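Local coordinates for folylpolyglutamate synthase (FolC) (Helicobacter pylori, PDB 6K8C), which probably adds glutamate to dihydropteroate and to tetrahydrofolates in ATP-dependent reactions, making dihydrofolate and folylpolyglutamates, at residues I303-Y315 and E371-F385. Numbering follows the deposited sequence.
Sequences IFNAKIILIYNCY and ENYLVYGSFLVANAF
Parallel strands run in register from I309 with Y373 to I311 with V375, the segment axes 4.7 Å apart at 21°, through four backbone bonds: I309 N to N372 O, L374 N to I309 O, I311 N to L374 O (2.7 Å) and Y376 N to I311 O. On one sheet face the I311 CD1 methyl meets Y373 CD2 (3.6 Å), V375 CG2 and F385 CE1; V375 CG2 sits over the centre of the F385 ring, joining strand 373-376 to helix 379-390. I309 runs alongside the Y373 ring, I309 CB 3.6 Å from Y373 CD2. On the other face L310 lies beside L374 and points the same way, L310 CD1 to L374 CD2 3.7 Å; L310 touches helix 320-327 at L324 and L374 touches helix 290-303 at I300. Just before the strands the N372 amide stacks on F304, planes 19° apart, with N372 CB 3.8 Å from the F304 ring centroid as a CH-pi contact; I303 CG2 covers the opposite ring face. N372 CG, anti to its carbonyl carbon (chi1 -58°), brings the amide over the CD1–CE1 side of that ring, while ND2 donates to a water that donates to K307 O. Beyond the strands, S378 OG N-caps the helix by accepting from V381 N (2.9 Å), and a water links Y315 N with G377 O. N313 O has no hydrogen-bond partner in the model, but G377 CA makes a CA-H...O contact with it at 3.4 Å. In these two central strands of the C-terminal glutamate ligase domain, backbone bonds thus fix the alignment, apolar and aromatic side chains cover both faces, and polar and water-mediated links lie toward the ends.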
loop_
_atom_site.group_PDB
_atom_site.type_symbol
_atom_site.label_atom_id
_atom_site.label_comp_id
_atom_site.label_asym_id
_atom_site.label_seq_id
_atom_site.Cartn_x
_atom_site.Cartn_y
_atom_site.Cartn_z
ATOM N N ILE A 303 -10.753 -9.517 -20.135
ATOM C CA ILE A 303 -9.910 -8.678 -20.978
ATOM C C ILE A 303 -9.356 -9.465 -22.160
ATOM O O ILE A 303 -9.415 -9.006 -23.307
ATOM C CB ILE A 303 -8.788 -8.048 -20.132
ATOM C CG1 ILE A 303 -9.391 -7.096 -19.097
ATOM C CG2 ILE A 303 -7.780 -7.323 -21.022
ATOM C CD1 ILE A 303 -8.364 -6.358 -18.264
ATOM N N PHE A 304 -8.812 -10.657 -21.909
ATOM C CA PHE A 304 -8.166 -11.428 -22.965
ATOM C C PHE A 304 -9.007 -12.584 -23.488
ATOM O O PHE A 304 -8.839 -12.971 -24.649
ATOM C CB PHE A 304 -6.821 -11.974 -22.480
ATOM C CG PHE A 304 -5.868 -10.912 -22.026
ATOM C CD1 PHE A 304 -5.389 -9.968 -22.917
ATOM C CD2 PHE A 304 -5.448 -10.856 -20.705
ATOM C CE1 PHE A 304 -4.507 -8.989 -22.503
ATOM C CE2 PHE A 304 -4.569 -9.877 -20.283
ATOM C CZ PHE A 304 -4.096 -8.942 -21.185
ATOM N N ASN A 305 -9.884 -13.157 -22.660
ATOM C CA ASN A 305 -10.795 -14.224 -23.085
ATOM C C ASN A 305 -10.032 -15.391 -23.709
ATOM O O ASN A 305 -10.457 -15.984 -24.704
ATOM C CB ASN A 305 -11.858 -13.680 -24.045
ATOM C CG ASN A 305 -13.049 -14.608 -24.186
ATOM O OD1 ASN A 305 -13.472 -15.250 -23.223
ATOM N ND2 ASN A 305 -13.598 -14.682 -25.394
ATOM N N ALA A 306 -8.889 -15.721 -23.113
ATOM C CA ALA A 306 -8.039 -16.815 -23.566
ATOM C C ALA A 306 -7.004 -17.077 -22.480
ATOM O O ALA A 306 -6.842 -16.284 -21.549
ATOM C CB ALA A 306 -7.361 -16.495 -24.902
ATOM N N LYS A 307 -6.310 -18.206 -22.603
ATOM C CA LYS A 307 -5.212 -18.492 -21.690
ATOM C C LYS A 307 -4.026 -17.597 -22.023
ATOM O O LYS A 307 -3.720 -17.358 -23.194
ATOM C CB LYS A 307 -4.804 -19.963 -21.773
ATOM C CG LYS A 307 -5.802 -20.938 -21.152
ATOM C CD LYS A 307 -5.124 -22.263 -20.799
ATOM C CE LYS A 307 -6.144 -23.363 -20.530
ATOM N NZ LYS A 307 -5.482 -24.681 -20.301
ATOM N N ILE A 308 -3.357 -17.090 -20.988
ATOM C CA ILE A 308 -2.245 -16.170 -21.164
ATOM C C ILE A 308 -1.031 -16.702 -20.412
ATOM O O ILE A 308 -1.072 -17.761 -19.791
ATOM C CB ILE A 308 -2.588 -14.735 -20.709
ATOM C CG1 ILE A 308 -2.690 -14.653 -19.182
ATOM C CG2 ILE A 308 -3.880 -14.260 -21.358
ATOM C CD1 ILE A 308 -2.898 -13.236 -18.683
ATOM N N ILE A 309 0.056 -15.943 -20.479
ATOM C CA ILE A 309 1.313 -16.290 -19.829
ATOM C C ILE A 309 1.423 -15.516 -18.524
ATOM O O ILE A 309 1.107 -14.322 -18.467
ATOM C CB ILE A 309 2.503 -15.987 -20.760
ATOM C CG1 ILE A 309 2.373 -16.790 -22.061
ATOM C CG2 ILE A 309 3.829 -16.274 -20.068
ATOM C CD1 ILE A 309 3.518 -16.559 -23.039
ATOM N N LEU A 310 1.874 -16.189 -17.472
ATOM C CA LEU A 310 2.088 -15.557 -16.177
ATOM C C LEU A 310 3.569 -15.249 -15.985
ATOM O O LEU A 310 4.415 -16.137 -16.132
ATOM C CB LEU A 310 1.588 -16.459 -15.045
ATOM C CG LEU A 310 1.696 -15.872 -13.636
ATOM C CD1 LEU A 310 0.739 -14.697 -13.472
ATOM C CD2 LEU A 310 1.407 -16.942 -12.590
ATOM N N ILE A 311 3.877 -13.995 -15.661
ATOM C CA ILE A 311 5.220 -13.577 -15.270
ATOM C C ILE A 311 5.208 -13.403 -13.758
ATOM O O ILE A 311 4.458 -12.572 -13.231
ATOM C CB ILE A 311 5.638 -12.281 -15.987
ATOM C CG1 ILE A 311 5.748 -12.532 -17.491
ATOM C CG2 ILE A 311 6.967 -11.758 -15.446
ATOM C CD1 ILE A 311 5.713 -11.264 -18.335
ATOM N N TYR A 312 6.021 -14.188 -13.053
ATOM C CA TYR A 312 5.716 -14.469 -11.657
ATOM C C TYR A 312 6.971 -14.727 -10.836
ATOM O O TYR A 312 7.914 -15.378 -11.296
ATOM C CB TYR A 312 4.784 -15.691 -11.566
ATOM C CG TYR A 312 4.445 -16.146 -10.161
ATOM C CD1 TYR A 312 3.374 -15.590 -9.470
ATOM C CD2 TYR A 312 5.187 -17.139 -9.532
ATOM C CE1 TYR A 312 3.056 -16.008 -8.184
ATOM C CE2 TYR A 312 4.880 -17.558 -8.250
ATOM C CZ TYR A 312 3.812 -16.990 -7.581
ATOM O OH TYR A 312 3.502 -17.405 -6.304
ATOM N N ASN A 313 6.954 -14.213 -9.609
ATOM C CA ASN A 313 7.781 -14.709 -8.519
ATOM C C ASN A 313 7.066 -14.341 -7.226
ATOM O O ASN A 313 6.090 -13.590 -7.235
ATOM C CB ASN A 313 9.204 -14.138 -8.566
ATOM C CG ASN A 313 10.249 -15.147 -8.116
ATOM O OD1 ASN A 313 9.946 -16.086 -7.376
ATOM N ND2 ASN A 313 11.487 -14.952 -8.553
ATOM N N CYS A 314 7.545 -14.877 -6.106
ATOM C CA CYS A 314 6.896 -14.561 -4.839
ATOM C C CYS A 314 7.883 -14.713 -3.690
ATOM O O CYS A 314 8.953 -15.308 -3.828
ATOM C CB CYS A 314 5.663 -15.440 -4.612
ATOM S SG CYS A 314 6.045 -17.133 -4.150
ATOM N N TYR A 315 7.498 -14.155 -2.546
ATOM C CA TYR A 315 8.290 -14.259 -1.334
ATOM C C TYR A 315 8.090 -15.634 -0.697
ATOM O O TYR A 315 7.162 -16.376 -1.038
ATOM C CB TYR A 315 7.916 -13.140 -0.358
ATOM C CG TYR A 315 8.368 -11.768 -0.813
ATOM C CD1 TYR A 315 9.712 -11.501 -1.054
ATOM C CD2 TYR A 315 7.447 -10.742 -1.014
ATOM C CE1 TYR A 315 10.130 -10.250 -1.475
ATOM C CE2 TYR A 315 7.856 -9.488 -1.434
ATOM C CZ TYR A 315 9.196 -9.248 -1.662
ATOM O OH TYR A 315 9.603 -8.001 -2.082
ATOM N N GLU A 371 1.708 -12.265 -27.704
ATOM C CA GLU A 371 1.231 -12.971 -26.525
ATOM C C GLU A 371 0.726 -11.977 -25.486
ATOM O O GLU A 371 1.067 -10.792 -25.514
ATOM C CB GLU A 371 2.338 -13.845 -25.915
ATOM C CG GLU A 371 2.929 -14.871 -26.877
ATOM C CD GLU A 371 2.093 -16.135 -26.985
ATOM O OE1 GLU A 371 1.000 -16.192 -26.379
ATOM O OE2 GLU A 371 2.532 -17.078 -27.677
ATOM N N ASN A 372 -0.102 -12.476 -24.568
ATOM C CA ASN A 372 -0.638 -11.686 -23.470
ATOM C C ASN A 372 -0.071 -12.183 -22.146
ATOM O O ASN A 372 0.231 -13.370 -21.988
ATOM C CB ASN A 372 -2.165 -11.744 -23.444
ATOM C CG ASN A 372 -2.782 -11.248 -24.737
ATOM O OD1 ASN A 372 -2.423 -10.183 -25.236
ATOM N ND2 ASN A 372 -3.718 -12.016 -25.283
ATOM N N TYR A 373 0.073 -11.264 -21.190
ATOM C CA TYR A 373 0.808 -11.552 -19.966
ATOM C C TYR A 373 0.121 -10.942 -18.756
ATOM O O TYR A 373 -0.432 -9.842 -18.837
ATOM C CB TYR A 373 2.240 -11.008 -20.031
ATOM C CG TYR A 373 3.058 -11.542 -21.178
ATOM C CD1 TYR A 373 3.050 -10.908 -22.414
ATOM C CD2 TYR A 373 3.852 -12.675 -21.024
ATOM C CE1 TYR A 373 3.801 -11.388 -23.471
ATOM C CE2 TYR A 373 4.612 -13.167 -22.083
ATOM C CZ TYR A 373 4.581 -12.514 -23.304
ATOM O OH TYR A 373 5.324 -12.980 -24.366
ATOM N N LEU A 374 0.177 -11.661 -17.635
ATOM C CA LEU A 374 -0.067 -11.101 -16.313
ATOM C C LEU A 374 1.247 -11.102 -15.547
ATOM O O LEU A 374 1.898 -12.147 -15.426
ATOM C CB LEU A 374 -1.131 -11.898 -15.539
ATOM C CG LEU A 374 -1.266 -11.557 -14.043
ATOM C CD1 LEU A 374 -1.656 -10.099 -13.839
ATOM C CD2 LEU A 374 -2.270 -12.484 -13.342
ATOM N N VAL A 375 1.646 -9.930 -15.057
ATOM C CA VAL A 375 2.801 -9.776 -14.182
ATOM C C VAL A 375 2.271 -9.668 -12.758
ATOM O O VAL A 375 1.465 -8.782 -12.459
ATOM C CB VAL A 375 3.634 -8.542 -14.568
ATOM C CG1 VAL A 375 4.754 -8.305 -13.558
ATOM C CG2 VAL A 375 4.188 -8.698 -15.983
ATOM N N TYR A 376 2.707 -10.569 -11.880
ATOM C CA TYR A 376 2.030 -10.756 -10.606
ATOM C C TYR A 376 3.001 -11.269 -9.554
ATOM O O TYR A 376 3.869 -12.099 -9.839
ATOM C CB TYR A 376 0.870 -11.743 -10.775
ATOM C CG TYR A 376 0.005 -11.981 -9.565
ATOM C CD1 TYR A 376 -0.683 -10.942 -8.953
ATOM C CD2 TYR A 376 -0.171 -13.264 -9.063
ATOM C CE1 TYR A 376 -1.504 -11.176 -7.853
ATOM C CE2 TYR A 376 -0.981 -13.502 -7.968
ATOM C CZ TYR A 376 -1.648 -12.459 -7.368
ATOM O OH TYR A 376 -2.465 -12.705 -6.280
ATOM N N GLY A 377 2.842 -10.777 -8.328
ATOM C CA GLY A 377 3.515 -11.422 -7.218
ATOM C C GLY A 377 3.879 -10.528 -6.050
ATOM O O GLY A 377 3.830 -10.968 -4.895
ATOM N N SER A 378 4.254 -9.283 -6.336
ATOM C CA SER A 378 4.744 -8.358 -5.322
ATOM C C SER A 378 4.964 -7.008 -5.983
ATOM O O SER A 378 4.939 -6.883 -7.210
ATOM C CB SER A 378 6.053 -8.836 -4.691
ATOM O OG SER A 378 7.000 -9.215 -5.685
ATOM N N PHE A 379 5.164 -5.987 -5.145
ATOM C CA PHE A 379 5.685 -4.724 -5.649
ATOM C C PHE A 379 7.022 -4.950 -6.335
ATOM O O PHE A 379 7.311 -4.358 -7.382
ATOM C CB PHE A 379 5.845 -3.710 -4.509
ATOM C CG PHE A 379 4.597 -2.921 -4.197
ATOM C CD1 PHE A 379 3.627 -3.445 -3.360
ATOM C CD2 PHE A 379 4.409 -1.651 -4.720
ATOM C CE1 PHE A 379 2.490 -2.728 -3.054
ATOM C CE2 PHE A 379 3.264 -0.921 -4.417
ATOM C CZ PHE A 379 2.303 -1.468 -3.581
ATOM N N LEU A 380 7.841 -5.834 -5.767
ATOM C CA LEU A 380 9.168 -6.089 -6.314
ATOM C C LEU A 380 9.085 -6.698 -7.707
ATOM O O LEU A 380 9.777 -6.257 -8.632
ATOM C CB LEU A 380 9.954 -7.005 -5.371
ATOM C CG LEU A 380 11.230 -7.664 -5.898
ATOM C CD1 LEU A 380 12.268 -6.616 -6.273
ATOM C CD2 LEU A 380 11.795 -8.634 -4.869
ATOM N N VAL A 381 8.234 -7.712 -7.875
ATOM C CA VAL A 381 8.098 -8.360 -9.177
ATOM C C VAL A 381 7.639 -7.357 -10.229
ATOM O O VAL A 381 8.172 -7.319 -11.345
ATOM C CB VAL A 381 7.134 -9.557 -9.081
ATOM C CG1 VAL A 381 6.617 -9.938 -10.458
ATOM C CG2 VAL A 381 7.822 -10.742 -8.426
ATOM N N ALA A 382 6.658 -6.520 -9.886
ATOM C CA ALA A 382 6.126 -5.579 -10.866
ATOM C C ALA A 382 7.138 -4.492 -11.193
ATOM O O ALA A 382 7.302 -4.118 -12.360
ATOM C CB ALA A 382 4.827 -4.959 -10.354
ATOM N N ASN A 383 7.826 -3.971 -10.175
ATOM C CA ASN A 383 8.785 -2.897 -10.420
ATOM C C ASN A 383 10.014 -3.411 -11.163
ATOM O O ASN A 383 10.551 -2.719 -12.036
ATOM C CB ASN A 383 9.183 -2.235 -9.102
ATOM C CG ASN A 383 10.303 -1.231 -9.274
ATOM O OD1 ASN A 383 11.471 -1.543 -9.045
ATOM N ND2 ASN A 383 9.955 -0.019 -9.695
ATOM N N ALA A 384 10.462 -4.629 -10.844
ATOM C CA ALA A 384 11.605 -5.203 -11.549
ATOM C C ALA A 384 11.252 -5.544 -12.991
ATOM O O ALA A 384 12.081 -5.373 -13.894
ATOM C CB ALA A 384 12.119 -6.440 -10.811
ATOM N N PHE A 385 10.034 -6.036 -13.233
ATOM C CA PHE A 385 9.588 -6.222 -14.609
ATOM C C PHE A 385 9.575 -4.899 -15.358
ATOM O O PHE A 385 10.000 -4.819 -16.516
ATOM C CB PHE A 385 8.191 -6.839 -14.658
ATOM C CG PHE A 385 7.587 -6.807 -16.031
ATOM C CD1 PHE A 385 7.916 -7.776 -16.962
ATOM C CD2 PHE A 385 6.735 -5.780 -16.412
ATOM C CE1 PHE A 385 7.382 -7.746 -18.235
ATOM C CE2 PHE A 385 6.203 -5.742 -17.684
ATOM C CZ PHE A 385 6.524 -6.725 -18.597
HETATM O O HOH W 1 -3.320 -14.951 -24.971
HETATM O O HOH W 2 7.426 -6.200 -2.556
HETATM O O HOH W 3 5.291 -12.516 -2.760
#